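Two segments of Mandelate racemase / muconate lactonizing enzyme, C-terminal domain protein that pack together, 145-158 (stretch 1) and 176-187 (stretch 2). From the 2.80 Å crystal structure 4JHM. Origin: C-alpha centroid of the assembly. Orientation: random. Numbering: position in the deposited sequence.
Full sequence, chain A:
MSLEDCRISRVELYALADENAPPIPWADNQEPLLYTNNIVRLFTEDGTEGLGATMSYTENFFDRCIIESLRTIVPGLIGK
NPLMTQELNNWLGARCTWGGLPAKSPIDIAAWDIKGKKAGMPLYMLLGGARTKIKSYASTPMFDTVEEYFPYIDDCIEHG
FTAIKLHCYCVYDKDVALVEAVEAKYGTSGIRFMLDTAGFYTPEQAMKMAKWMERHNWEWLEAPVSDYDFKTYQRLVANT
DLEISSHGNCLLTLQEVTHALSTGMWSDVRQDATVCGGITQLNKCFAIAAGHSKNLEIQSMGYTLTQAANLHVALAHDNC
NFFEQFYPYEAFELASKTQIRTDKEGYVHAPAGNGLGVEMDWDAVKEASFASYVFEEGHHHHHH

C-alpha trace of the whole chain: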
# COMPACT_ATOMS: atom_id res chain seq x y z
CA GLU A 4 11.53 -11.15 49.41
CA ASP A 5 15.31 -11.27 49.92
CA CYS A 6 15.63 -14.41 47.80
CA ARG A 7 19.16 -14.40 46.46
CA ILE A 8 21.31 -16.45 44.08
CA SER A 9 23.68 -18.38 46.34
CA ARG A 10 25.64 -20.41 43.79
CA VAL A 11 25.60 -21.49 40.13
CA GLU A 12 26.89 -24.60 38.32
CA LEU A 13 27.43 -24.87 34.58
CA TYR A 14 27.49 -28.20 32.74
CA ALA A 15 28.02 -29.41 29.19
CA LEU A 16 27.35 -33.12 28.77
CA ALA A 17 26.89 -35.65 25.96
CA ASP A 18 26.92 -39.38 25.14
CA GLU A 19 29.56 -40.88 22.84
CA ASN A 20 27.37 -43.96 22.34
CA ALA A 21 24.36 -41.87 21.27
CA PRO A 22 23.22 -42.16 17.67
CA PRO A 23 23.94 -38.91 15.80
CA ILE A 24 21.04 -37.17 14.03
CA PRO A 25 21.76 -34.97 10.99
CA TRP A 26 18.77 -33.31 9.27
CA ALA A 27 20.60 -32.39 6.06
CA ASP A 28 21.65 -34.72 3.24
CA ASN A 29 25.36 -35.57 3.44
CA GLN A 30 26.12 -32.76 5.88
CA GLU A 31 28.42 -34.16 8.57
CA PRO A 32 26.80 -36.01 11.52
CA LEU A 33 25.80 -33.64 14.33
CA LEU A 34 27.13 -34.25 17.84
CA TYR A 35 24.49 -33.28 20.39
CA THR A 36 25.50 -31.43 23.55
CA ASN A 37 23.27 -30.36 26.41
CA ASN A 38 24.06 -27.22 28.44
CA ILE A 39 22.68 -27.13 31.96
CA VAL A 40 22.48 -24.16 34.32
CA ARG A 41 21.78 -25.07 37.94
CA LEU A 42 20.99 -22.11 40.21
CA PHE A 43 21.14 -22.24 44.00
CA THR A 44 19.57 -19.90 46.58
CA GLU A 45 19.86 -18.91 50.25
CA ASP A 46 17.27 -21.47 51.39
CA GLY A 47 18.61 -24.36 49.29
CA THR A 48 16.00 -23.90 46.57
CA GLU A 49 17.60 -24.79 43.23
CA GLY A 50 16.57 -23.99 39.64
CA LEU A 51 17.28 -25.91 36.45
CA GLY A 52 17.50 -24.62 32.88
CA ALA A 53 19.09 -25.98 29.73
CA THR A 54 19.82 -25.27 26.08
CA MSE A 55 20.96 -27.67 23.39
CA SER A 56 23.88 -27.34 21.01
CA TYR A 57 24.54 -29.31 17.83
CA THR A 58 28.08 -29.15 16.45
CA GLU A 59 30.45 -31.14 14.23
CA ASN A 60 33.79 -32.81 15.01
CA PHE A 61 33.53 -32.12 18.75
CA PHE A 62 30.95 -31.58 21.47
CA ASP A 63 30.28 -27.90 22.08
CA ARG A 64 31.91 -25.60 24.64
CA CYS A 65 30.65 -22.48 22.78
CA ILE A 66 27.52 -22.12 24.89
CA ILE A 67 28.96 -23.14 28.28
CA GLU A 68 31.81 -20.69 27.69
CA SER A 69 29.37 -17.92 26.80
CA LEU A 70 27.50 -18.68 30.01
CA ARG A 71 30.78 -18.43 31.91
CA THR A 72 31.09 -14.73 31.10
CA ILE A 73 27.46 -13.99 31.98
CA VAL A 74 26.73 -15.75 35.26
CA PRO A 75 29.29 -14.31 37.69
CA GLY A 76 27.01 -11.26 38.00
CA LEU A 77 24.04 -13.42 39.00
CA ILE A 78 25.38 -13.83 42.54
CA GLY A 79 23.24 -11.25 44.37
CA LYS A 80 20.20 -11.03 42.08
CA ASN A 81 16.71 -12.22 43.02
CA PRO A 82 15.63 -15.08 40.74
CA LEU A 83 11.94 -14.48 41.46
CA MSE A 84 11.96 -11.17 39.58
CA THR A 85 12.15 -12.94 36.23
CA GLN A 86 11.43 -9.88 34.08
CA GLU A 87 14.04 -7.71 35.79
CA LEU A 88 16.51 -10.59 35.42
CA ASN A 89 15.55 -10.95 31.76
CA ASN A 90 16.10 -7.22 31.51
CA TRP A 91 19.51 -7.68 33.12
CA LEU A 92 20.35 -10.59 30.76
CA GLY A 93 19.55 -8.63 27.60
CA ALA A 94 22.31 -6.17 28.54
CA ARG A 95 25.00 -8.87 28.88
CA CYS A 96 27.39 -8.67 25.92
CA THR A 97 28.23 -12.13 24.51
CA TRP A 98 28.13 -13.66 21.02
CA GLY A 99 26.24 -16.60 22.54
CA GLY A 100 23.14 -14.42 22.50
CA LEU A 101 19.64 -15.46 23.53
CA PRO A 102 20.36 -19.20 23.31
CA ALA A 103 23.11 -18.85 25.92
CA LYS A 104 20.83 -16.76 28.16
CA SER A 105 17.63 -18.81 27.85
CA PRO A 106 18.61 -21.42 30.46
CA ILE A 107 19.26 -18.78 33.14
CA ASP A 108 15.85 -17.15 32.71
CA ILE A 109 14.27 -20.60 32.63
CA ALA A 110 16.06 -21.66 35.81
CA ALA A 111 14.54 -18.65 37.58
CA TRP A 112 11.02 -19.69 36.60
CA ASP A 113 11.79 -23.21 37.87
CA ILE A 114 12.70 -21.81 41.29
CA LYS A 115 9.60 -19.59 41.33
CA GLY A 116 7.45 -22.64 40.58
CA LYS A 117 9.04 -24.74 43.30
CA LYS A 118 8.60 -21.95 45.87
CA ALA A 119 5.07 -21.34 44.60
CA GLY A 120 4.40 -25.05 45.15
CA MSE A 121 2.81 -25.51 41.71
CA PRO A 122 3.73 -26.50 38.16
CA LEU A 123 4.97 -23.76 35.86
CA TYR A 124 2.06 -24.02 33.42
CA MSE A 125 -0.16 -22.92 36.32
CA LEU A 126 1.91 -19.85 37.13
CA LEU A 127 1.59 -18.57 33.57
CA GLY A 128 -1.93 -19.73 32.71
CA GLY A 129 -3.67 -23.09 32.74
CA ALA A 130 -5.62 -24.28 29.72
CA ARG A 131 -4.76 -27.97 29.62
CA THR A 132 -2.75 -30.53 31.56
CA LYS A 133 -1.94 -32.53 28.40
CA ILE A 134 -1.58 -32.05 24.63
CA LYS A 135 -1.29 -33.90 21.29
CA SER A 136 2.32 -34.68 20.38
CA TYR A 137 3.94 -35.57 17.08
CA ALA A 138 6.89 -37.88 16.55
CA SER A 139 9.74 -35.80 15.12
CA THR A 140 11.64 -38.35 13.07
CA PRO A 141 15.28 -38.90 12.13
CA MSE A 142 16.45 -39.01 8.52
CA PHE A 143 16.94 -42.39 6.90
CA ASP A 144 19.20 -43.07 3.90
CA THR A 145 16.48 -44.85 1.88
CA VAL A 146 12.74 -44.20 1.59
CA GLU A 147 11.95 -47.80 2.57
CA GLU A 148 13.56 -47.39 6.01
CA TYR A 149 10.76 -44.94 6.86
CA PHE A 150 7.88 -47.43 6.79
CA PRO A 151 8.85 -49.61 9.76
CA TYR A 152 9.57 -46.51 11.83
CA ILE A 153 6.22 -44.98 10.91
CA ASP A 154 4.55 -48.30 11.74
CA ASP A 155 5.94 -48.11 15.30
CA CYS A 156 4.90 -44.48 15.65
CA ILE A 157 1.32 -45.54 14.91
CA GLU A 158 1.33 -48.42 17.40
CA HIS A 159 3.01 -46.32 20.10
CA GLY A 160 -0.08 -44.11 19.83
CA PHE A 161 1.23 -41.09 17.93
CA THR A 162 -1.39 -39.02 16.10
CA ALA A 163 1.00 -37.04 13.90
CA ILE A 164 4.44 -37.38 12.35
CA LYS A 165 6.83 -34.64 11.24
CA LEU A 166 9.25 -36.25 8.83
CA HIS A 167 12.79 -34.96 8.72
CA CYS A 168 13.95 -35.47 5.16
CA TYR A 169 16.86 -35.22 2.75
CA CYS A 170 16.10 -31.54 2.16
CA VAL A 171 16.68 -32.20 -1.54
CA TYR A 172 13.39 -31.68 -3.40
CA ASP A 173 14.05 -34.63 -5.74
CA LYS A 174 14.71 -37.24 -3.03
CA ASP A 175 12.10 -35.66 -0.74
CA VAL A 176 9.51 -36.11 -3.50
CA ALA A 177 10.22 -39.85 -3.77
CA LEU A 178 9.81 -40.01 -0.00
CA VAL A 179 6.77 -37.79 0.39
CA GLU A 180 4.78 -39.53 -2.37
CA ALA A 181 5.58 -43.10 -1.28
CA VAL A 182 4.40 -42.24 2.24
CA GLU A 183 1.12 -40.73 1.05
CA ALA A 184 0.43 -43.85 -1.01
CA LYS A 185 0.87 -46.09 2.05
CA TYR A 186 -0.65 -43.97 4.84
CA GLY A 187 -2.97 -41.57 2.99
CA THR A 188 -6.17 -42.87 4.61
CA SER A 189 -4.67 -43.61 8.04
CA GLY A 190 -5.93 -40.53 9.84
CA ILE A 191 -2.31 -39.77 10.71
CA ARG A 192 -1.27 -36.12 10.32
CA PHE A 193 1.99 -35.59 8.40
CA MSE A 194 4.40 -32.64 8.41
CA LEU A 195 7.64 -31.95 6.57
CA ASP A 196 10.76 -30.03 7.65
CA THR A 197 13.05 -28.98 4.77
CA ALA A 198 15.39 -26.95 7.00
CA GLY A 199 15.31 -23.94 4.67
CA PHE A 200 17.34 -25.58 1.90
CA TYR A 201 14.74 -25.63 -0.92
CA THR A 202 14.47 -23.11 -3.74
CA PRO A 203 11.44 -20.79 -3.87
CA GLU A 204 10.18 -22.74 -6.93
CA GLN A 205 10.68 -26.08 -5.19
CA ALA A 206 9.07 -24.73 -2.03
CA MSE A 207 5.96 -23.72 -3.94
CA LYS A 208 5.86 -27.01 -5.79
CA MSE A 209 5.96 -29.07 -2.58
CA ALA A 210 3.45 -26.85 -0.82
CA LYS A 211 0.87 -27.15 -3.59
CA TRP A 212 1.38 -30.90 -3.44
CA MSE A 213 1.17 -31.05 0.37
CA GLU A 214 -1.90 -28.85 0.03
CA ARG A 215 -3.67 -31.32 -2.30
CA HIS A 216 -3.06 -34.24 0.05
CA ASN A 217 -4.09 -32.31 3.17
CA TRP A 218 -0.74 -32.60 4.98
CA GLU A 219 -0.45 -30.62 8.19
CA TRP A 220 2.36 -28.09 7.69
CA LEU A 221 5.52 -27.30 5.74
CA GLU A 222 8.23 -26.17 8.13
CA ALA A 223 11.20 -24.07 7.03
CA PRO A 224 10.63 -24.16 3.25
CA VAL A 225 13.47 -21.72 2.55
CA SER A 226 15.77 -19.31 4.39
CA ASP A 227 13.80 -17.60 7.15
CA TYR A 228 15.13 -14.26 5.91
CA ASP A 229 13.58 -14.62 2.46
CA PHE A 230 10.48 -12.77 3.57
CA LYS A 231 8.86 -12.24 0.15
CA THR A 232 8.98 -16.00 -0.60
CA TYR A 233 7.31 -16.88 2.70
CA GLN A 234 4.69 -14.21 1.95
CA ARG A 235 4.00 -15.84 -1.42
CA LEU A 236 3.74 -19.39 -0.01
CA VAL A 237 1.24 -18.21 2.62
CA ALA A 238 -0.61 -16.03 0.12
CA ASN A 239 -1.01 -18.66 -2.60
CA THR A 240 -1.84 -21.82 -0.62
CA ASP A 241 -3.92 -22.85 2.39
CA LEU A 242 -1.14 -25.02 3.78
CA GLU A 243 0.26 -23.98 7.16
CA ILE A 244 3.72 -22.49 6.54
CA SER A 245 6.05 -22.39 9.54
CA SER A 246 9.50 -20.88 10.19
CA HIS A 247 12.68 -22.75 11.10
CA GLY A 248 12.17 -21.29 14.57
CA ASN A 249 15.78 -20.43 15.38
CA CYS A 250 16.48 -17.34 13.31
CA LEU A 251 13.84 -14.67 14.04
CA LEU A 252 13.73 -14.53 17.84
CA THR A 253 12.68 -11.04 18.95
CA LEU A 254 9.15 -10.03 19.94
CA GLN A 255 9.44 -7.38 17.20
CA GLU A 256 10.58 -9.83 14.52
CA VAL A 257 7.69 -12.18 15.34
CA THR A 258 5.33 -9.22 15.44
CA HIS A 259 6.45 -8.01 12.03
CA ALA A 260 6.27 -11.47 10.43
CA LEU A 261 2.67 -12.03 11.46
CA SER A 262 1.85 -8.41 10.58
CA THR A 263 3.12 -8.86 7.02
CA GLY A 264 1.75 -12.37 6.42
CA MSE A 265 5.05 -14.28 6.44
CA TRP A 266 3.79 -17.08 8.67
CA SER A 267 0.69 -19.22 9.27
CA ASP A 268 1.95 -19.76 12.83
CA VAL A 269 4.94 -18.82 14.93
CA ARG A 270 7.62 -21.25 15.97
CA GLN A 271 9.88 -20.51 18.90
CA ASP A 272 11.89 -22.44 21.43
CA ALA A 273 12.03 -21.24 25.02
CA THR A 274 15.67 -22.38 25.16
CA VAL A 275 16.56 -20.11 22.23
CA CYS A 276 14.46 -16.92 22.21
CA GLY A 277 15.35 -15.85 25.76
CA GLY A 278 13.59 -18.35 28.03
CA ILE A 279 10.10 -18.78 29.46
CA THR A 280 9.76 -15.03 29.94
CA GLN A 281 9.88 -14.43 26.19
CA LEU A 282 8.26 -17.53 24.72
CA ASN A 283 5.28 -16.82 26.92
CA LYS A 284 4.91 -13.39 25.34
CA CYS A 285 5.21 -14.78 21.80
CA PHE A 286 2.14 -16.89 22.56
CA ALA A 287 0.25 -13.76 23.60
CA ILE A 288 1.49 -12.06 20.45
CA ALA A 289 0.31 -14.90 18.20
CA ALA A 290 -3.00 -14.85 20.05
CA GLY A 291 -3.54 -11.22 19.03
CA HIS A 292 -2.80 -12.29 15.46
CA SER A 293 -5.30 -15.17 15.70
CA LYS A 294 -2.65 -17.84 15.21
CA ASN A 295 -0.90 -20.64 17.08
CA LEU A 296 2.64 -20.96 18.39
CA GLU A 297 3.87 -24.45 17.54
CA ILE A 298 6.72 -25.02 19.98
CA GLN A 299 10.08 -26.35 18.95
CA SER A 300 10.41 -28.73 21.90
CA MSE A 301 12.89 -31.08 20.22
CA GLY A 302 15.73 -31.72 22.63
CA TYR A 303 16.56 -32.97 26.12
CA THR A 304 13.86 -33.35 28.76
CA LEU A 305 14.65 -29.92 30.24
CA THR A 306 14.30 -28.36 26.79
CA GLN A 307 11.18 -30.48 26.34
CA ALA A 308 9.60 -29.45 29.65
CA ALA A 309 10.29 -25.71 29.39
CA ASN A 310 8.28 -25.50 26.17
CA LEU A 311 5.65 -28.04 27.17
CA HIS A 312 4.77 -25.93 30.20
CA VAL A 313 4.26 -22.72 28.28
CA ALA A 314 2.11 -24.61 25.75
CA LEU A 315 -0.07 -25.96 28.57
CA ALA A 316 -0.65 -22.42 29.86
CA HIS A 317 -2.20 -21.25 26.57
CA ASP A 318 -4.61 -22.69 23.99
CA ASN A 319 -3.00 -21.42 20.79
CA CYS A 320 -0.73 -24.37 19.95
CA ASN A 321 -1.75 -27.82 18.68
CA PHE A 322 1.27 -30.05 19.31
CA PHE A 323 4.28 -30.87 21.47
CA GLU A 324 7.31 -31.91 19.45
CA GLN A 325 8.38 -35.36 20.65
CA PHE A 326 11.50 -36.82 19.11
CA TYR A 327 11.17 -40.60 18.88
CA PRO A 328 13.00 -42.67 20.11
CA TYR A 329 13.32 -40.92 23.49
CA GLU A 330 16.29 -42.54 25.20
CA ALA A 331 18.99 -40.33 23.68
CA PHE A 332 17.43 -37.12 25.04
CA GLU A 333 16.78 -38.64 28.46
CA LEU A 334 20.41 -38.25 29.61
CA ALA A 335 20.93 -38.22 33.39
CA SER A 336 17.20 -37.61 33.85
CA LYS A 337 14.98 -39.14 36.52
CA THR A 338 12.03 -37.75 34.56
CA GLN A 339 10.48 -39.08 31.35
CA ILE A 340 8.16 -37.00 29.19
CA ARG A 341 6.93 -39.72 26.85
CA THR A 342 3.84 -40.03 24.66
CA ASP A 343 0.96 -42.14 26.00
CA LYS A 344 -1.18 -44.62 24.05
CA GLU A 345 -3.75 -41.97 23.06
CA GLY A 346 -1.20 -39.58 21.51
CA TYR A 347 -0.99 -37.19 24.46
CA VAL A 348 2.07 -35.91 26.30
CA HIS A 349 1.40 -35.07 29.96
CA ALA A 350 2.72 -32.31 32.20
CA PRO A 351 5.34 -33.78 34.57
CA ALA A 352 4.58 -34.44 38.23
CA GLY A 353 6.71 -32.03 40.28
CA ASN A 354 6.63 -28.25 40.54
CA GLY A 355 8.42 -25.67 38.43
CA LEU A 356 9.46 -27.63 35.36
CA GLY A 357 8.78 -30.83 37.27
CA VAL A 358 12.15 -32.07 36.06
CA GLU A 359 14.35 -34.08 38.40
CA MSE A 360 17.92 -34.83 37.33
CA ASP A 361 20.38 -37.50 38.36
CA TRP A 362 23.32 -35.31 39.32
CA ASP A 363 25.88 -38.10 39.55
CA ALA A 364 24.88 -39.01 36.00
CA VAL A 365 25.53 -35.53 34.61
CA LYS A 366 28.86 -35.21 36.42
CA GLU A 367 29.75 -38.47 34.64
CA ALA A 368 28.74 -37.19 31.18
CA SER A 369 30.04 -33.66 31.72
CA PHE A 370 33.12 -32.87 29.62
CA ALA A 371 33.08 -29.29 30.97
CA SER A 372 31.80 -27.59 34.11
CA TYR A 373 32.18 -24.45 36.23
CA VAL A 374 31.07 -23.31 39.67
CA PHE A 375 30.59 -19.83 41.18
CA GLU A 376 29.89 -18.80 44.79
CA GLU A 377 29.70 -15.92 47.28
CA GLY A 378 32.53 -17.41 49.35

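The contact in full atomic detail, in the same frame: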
# COMPACT_ATOMS: atom_id res chain seq x y z
N THR A 145 17.42 -44.43 2.92
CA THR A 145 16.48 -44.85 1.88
C THR A 145 15.03 -44.66 2.32
O THR A 145 14.71 -44.75 3.50
CB THR A 145 16.68 -46.32 1.49
OG1 THR A 145 16.74 -47.13 2.68
CG2 THR A 145 17.97 -46.49 0.71
N VAL A 146 14.17 -44.41 1.34
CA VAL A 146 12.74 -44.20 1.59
C VAL A 146 12.10 -45.37 2.32
O VAL A 146 11.19 -45.17 3.13
CB VAL A 146 11.98 -43.99 0.26
CG1 VAL A 146 10.49 -44.28 0.44
CG2 VAL A 146 12.19 -42.58 -0.26
N GLU A 147 12.57 -46.58 2.04
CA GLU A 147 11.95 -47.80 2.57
C GLU A 147 12.18 -47.95 4.08
O GLU A 147 11.39 -48.59 4.77
CB GLU A 147 12.48 -49.04 1.84
CG GLU A 147 11.99 -49.17 0.40
CD GLU A 147 12.57 -48.11 -0.53
OE1 GLU A 147 13.68 -47.61 -0.25
OE2 GLU A 147 11.90 -47.77 -1.53
N GLU A 148 13.26 -47.36 4.58
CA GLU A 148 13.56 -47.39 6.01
C GLU A 148 12.51 -46.65 6.83
O GLU A 148 12.39 -46.86 8.04
CB GLU A 148 14.94 -46.79 6.28
CG GLU A 148 16.11 -47.61 5.74
CD GLU A 148 17.46 -47.02 6.09
OE1 GLU A 148 17.79 -46.95 7.30
OE2 GLU A 148 18.20 -46.62 5.17
N TYR A 149 11.75 -45.77 6.18
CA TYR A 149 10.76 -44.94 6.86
C TYR A 149 9.52 -45.71 7.29
O TYR A 149 8.88 -45.35 8.28
CB TYR A 149 10.35 -43.76 5.97
CG TYR A 149 11.30 -42.59 6.02
CD1 TYR A 149 12.41 -42.52 5.18
CD2 TYR A 149 11.09 -41.54 6.91
CE1 TYR A 149 13.28 -41.45 5.24
CE2 TYR A 149 11.96 -40.47 6.97
CZ TYR A 149 13.05 -40.43 6.13
OH TYR A 149 13.92 -39.36 6.18
N PHE A 150 9.16 -46.76 6.56
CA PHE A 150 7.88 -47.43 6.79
C PHE A 150 7.82 -48.17 8.12
O PHE A 150 6.84 -48.02 8.86
CB PHE A 150 7.55 -48.37 5.63
CG PHE A 150 7.53 -47.70 4.28
CD1 PHE A 150 6.99 -46.44 4.12
CD2 PHE A 150 8.05 -48.34 3.17
CE1 PHE A 150 6.97 -45.83 2.88
CE2 PHE A 150 8.04 -47.74 1.92
CZ PHE A 150 7.49 -46.48 1.78
N PRO A 151 8.85 -48.98 8.44
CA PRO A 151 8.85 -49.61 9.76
C PRO A 151 8.75 -48.59 10.88
O PRO A 151 7.92 -48.73 11.78
CB PRO A 151 10.21 -50.32 9.80
CG PRO A 151 10.55 -50.58 8.38
CD PRO A 151 9.98 -49.42 7.61
N TYR A 152 9.57 -47.55 10.82
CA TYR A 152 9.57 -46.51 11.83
C TYR A 152 8.19 -45.90 11.99
O TYR A 152 7.70 -45.71 13.10
CB TYR A 152 10.60 -45.43 11.49
CG TYR A 152 10.56 -44.26 12.44
CD1 TYR A 152 9.72 -43.18 12.22
CD2 TYR A 152 11.36 -44.24 13.57
CE1 TYR A 152 9.68 -42.11 13.10
CE2 TYR A 152 11.33 -43.17 14.46
CZ TYR A 152 10.48 -42.11 14.21
OH TYR A 152 10.44 -41.05 15.07
N ILE A 153 7.55 -45.57 10.87
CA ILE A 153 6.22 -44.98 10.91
C ILE A 153 5.21 -45.98 11.48
O ILE A 153 4.25 -45.59 12.14
CB ILE A 153 5.76 -44.51 9.52
CG1 ILE A 153 6.60 -43.30 9.07
CG2 ILE A 153 4.29 -44.14 9.53
CD1 ILE A 153 6.40 -42.91 7.63
N ASP A 154 5.44 -47.27 11.23
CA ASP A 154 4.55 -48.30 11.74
C ASP A 154 4.62 -48.42 13.27
O ASP A 154 3.61 -48.68 13.92
CB ASP A 154 4.85 -49.65 11.07
CG ASP A 154 4.35 -49.71 9.63
OD1 ASP A 154 3.61 -48.79 9.21
OD2 ASP A 154 4.69 -50.67 8.92
N ASP A 155 5.81 -48.22 13.84
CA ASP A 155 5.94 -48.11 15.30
C ASP A 155 5.18 -46.89 15.79
O ASP A 155 4.30 -47.00 16.64
CB ASP A 155 7.40 -47.96 15.71
CG ASP A 155 8.20 -49.23 15.56
OD1 ASP A 155 7.59 -50.32 15.57
OD2 ASP A 155 9.43 -49.13 15.44
N CYS A 156 5.53 -45.73 15.25
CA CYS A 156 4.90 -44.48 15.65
C CYS A 156 3.40 -44.68 15.85
O CYS A 156 2.83 -44.24 16.84
CB CYS A 156 5.15 -43.38 14.62
SG CYS A 156 6.87 -42.82 14.51
N ILE A 157 2.77 -45.37 14.90
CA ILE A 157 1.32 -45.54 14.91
C ILE A 157 0.85 -46.52 15.99
O ILE A 157 -0.23 -46.36 16.54
CB ILE A 157 0.80 -45.98 13.53
CG1 ILE A 157 1.12 -44.90 12.49
CG2 ILE A 157 -0.70 -46.24 13.58
CD1 ILE A 157 0.93 -45.34 11.05
N GLU A 158 1.66 -47.53 16.29
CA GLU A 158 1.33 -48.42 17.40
C GLU A 158 1.57 -47.72 18.73
O GLU A 158 0.75 -47.84 19.65
CB GLU A 158 2.15 -49.72 17.34
CG GLU A 158 1.41 -50.90 16.73
CD GLU A 158 0.26 -51.40 17.60
OE1 GLU A 158 -0.64 -50.59 17.92
OE2 GLU A 158 0.25 -52.59 17.96
N VAL A 176 10.74 -35.83 -2.75
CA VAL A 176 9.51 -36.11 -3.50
C VAL A 176 9.26 -37.61 -3.59
O VAL A 176 8.12 -38.06 -3.54
CB VAL A 176 9.56 -35.50 -4.92
CG1 VAL A 176 8.53 -36.17 -5.83
CG2 VAL A 176 9.33 -34.00 -4.87
N ALA A 177 10.34 -38.39 -3.73
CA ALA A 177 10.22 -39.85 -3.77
C ALA A 177 9.76 -40.35 -2.41
O ALA A 177 9.02 -41.33 -2.31
CB ALA A 177 11.54 -40.48 -4.16
N LEU A 178 10.22 -39.68 -1.36
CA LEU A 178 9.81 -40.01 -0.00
C LEU A 178 8.36 -39.63 0.20
O LEU A 178 7.49 -40.48 0.41
CB LEU A 178 10.69 -39.26 1.00
CG LEU A 178 10.18 -39.24 2.44
CD1 LEU A 178 10.38 -40.59 3.09
CD2 LEU A 178 10.89 -38.15 3.23
N VAL A 179 8.09 -38.34 0.13
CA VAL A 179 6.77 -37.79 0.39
C VAL A 179 5.64 -38.53 -0.32
O VAL A 179 4.60 -38.78 0.28
CB VAL A 179 6.74 -36.29 0.03
CG1 VAL A 179 5.37 -35.88 -0.46
CG2 VAL A 179 7.16 -35.45 1.23
N GLU A 180 5.83 -38.89 -1.58
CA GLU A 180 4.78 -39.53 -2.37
C GLU A 180 4.56 -41.00 -1.99
O GLU A 180 3.42 -41.47 -1.94
CB GLU A 180 5.09 -39.41 -3.87
CG GLU A 180 5.04 -37.98 -4.39
CD GLU A 180 5.14 -37.88 -5.90
OE1 GLU A 180 5.98 -38.59 -6.49
OE2 GLU A 180 4.38 -37.09 -6.49
N ALA A 181 5.65 -41.70 -1.70
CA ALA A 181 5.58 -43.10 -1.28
C ALA A 181 4.88 -43.24 0.07
O ALA A 181 4.19 -44.24 0.32
CB ALA A 181 6.98 -43.69 -1.21
N VAL A 182 5.05 -42.25 0.94
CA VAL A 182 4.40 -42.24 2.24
C VAL A 182 2.91 -41.99 2.12
O VAL A 182 2.11 -42.61 2.81
CB VAL A 182 5.01 -41.18 3.17
CG1 VAL A 182 4.05 -40.85 4.31
CG2 VAL A 182 6.35 -41.64 3.73
N GLU A 183 2.53 -41.07 1.24
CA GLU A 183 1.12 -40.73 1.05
C GLU A 183 0.36 -41.91 0.48
O GLU A 183 -0.79 -42.16 0.84
CB GLU A 183 0.96 -39.52 0.13
CG GLU A 183 -0.49 -39.16 -0.20
CD GLU A 183 -1.27 -38.66 1.01
OE1 GLU A 183 -0.66 -38.50 2.09
OE2 GLU A 183 -2.49 -38.43 0.88
N ALA A 184 1.01 -42.65 -0.42
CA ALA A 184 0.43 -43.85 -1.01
C ALA A 184 0.12 -44.90 0.05
O ALA A 184 -0.93 -45.55 0.01
CB ALA A 184 1.37 -44.41 -2.07
N LYS A 185 1.04 -45.08 1.00
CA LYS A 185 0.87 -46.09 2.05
C LYS A 185 -0.07 -45.65 3.16
O LYS A 185 -0.92 -46.43 3.59
CB LYS A 185 2.23 -46.45 2.67
CG LYS A 185 3.01 -47.49 1.89
CD LYS A 185 3.81 -48.38 2.83
CE LYS A 185 2.89 -49.29 3.63
NZ LYS A 185 3.63 -50.35 4.36
N TYR A 186 0.08 -44.42 3.64
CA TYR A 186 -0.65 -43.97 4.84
C TYR A 186 -1.60 -42.80 4.59
O TYR A 186 -1.89 -42.04 5.50
CB TYR A 186 0.34 -43.58 5.94
CG TYR A 186 1.47 -44.55 6.15
CD1 TYR A 186 1.28 -45.74 6.84
CD2 TYR A 186 2.75 -44.27 5.67
CE1 TYR A 186 2.32 -46.63 7.04
CE2 TYR A 186 3.79 -45.15 5.87
CZ TYR A 186 3.58 -46.33 6.55
OH TYR A 186 4.62 -47.20 6.74
N GLY A 187 -2.09 -42.67 3.36
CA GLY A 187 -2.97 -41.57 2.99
C GLY A 187 -4.31 -41.57 3.71
O GLY A 187 -4.83 -40.51 4.06

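The two stretches meet as a pair of helices whose N-to-C directions differ by 47°, with axes 11.5 Å apart at closest approach. The backbones diverge along the contact: CA of Val146 lies 5.4 Å from CA of Leu178, CA of Phe150 7.7 Å from CA of Val182, and CA of Ile153 9.2 Å from CA of Tyr186. Tyr186 spans the wider end, and together the stretches bury 520 Å².

Tyr186 contributes most, with 91 Å² covered. Its side chain sits as a knob among Phe150, Ile153, Asp154 and Ile157, residues spaced i, i+3, i+4, i+7, along about two turns of one helix face. Ile153 CG2 rests over one face of the Tyr186 ring, 3.9 Å from that ring's centroid and 15° off its normal, a CH-pi geometry. The hydroxyl reaches two oxygens of stretch 1: Tyr186 OH is 3.1 Å from Asp154 OD1 and 3.2 Å from the backbone Phe150 O, and the coordinates do not settle which acceptor takes its proton.

Phe150, with 77 Å² covered, is the reciprocal knob, set among Ala181, Val182, Lys185 and Tyr186. Lys185 lays its aliphatic chain over one face, with CD 3.9 Å from the Phe150 ring centroid and 9° off the normal. Lys185 NZ is 5.2 Å from the same centroid, so any cation-pi attraction is weak at most; the methylene contact is the closer one. Val182 CG2 approaches the ring edge, 4.3 Å from Phe150 CE1.

At the narrow end Leu178, with 72 Å² covered, bridges two partners. Its CA-to-CB bond points sideways, but the side chain's end comes nearer, placing Leu178 CD1 over the Tyr149 ring, 3.6 Å from the centroid and 16° off the normal. Val146 CG2 packs 3.5 Å from Leu178 CA, while Val146 CG1 meets Ala181 CB at 3.9 Å, an apolar contact.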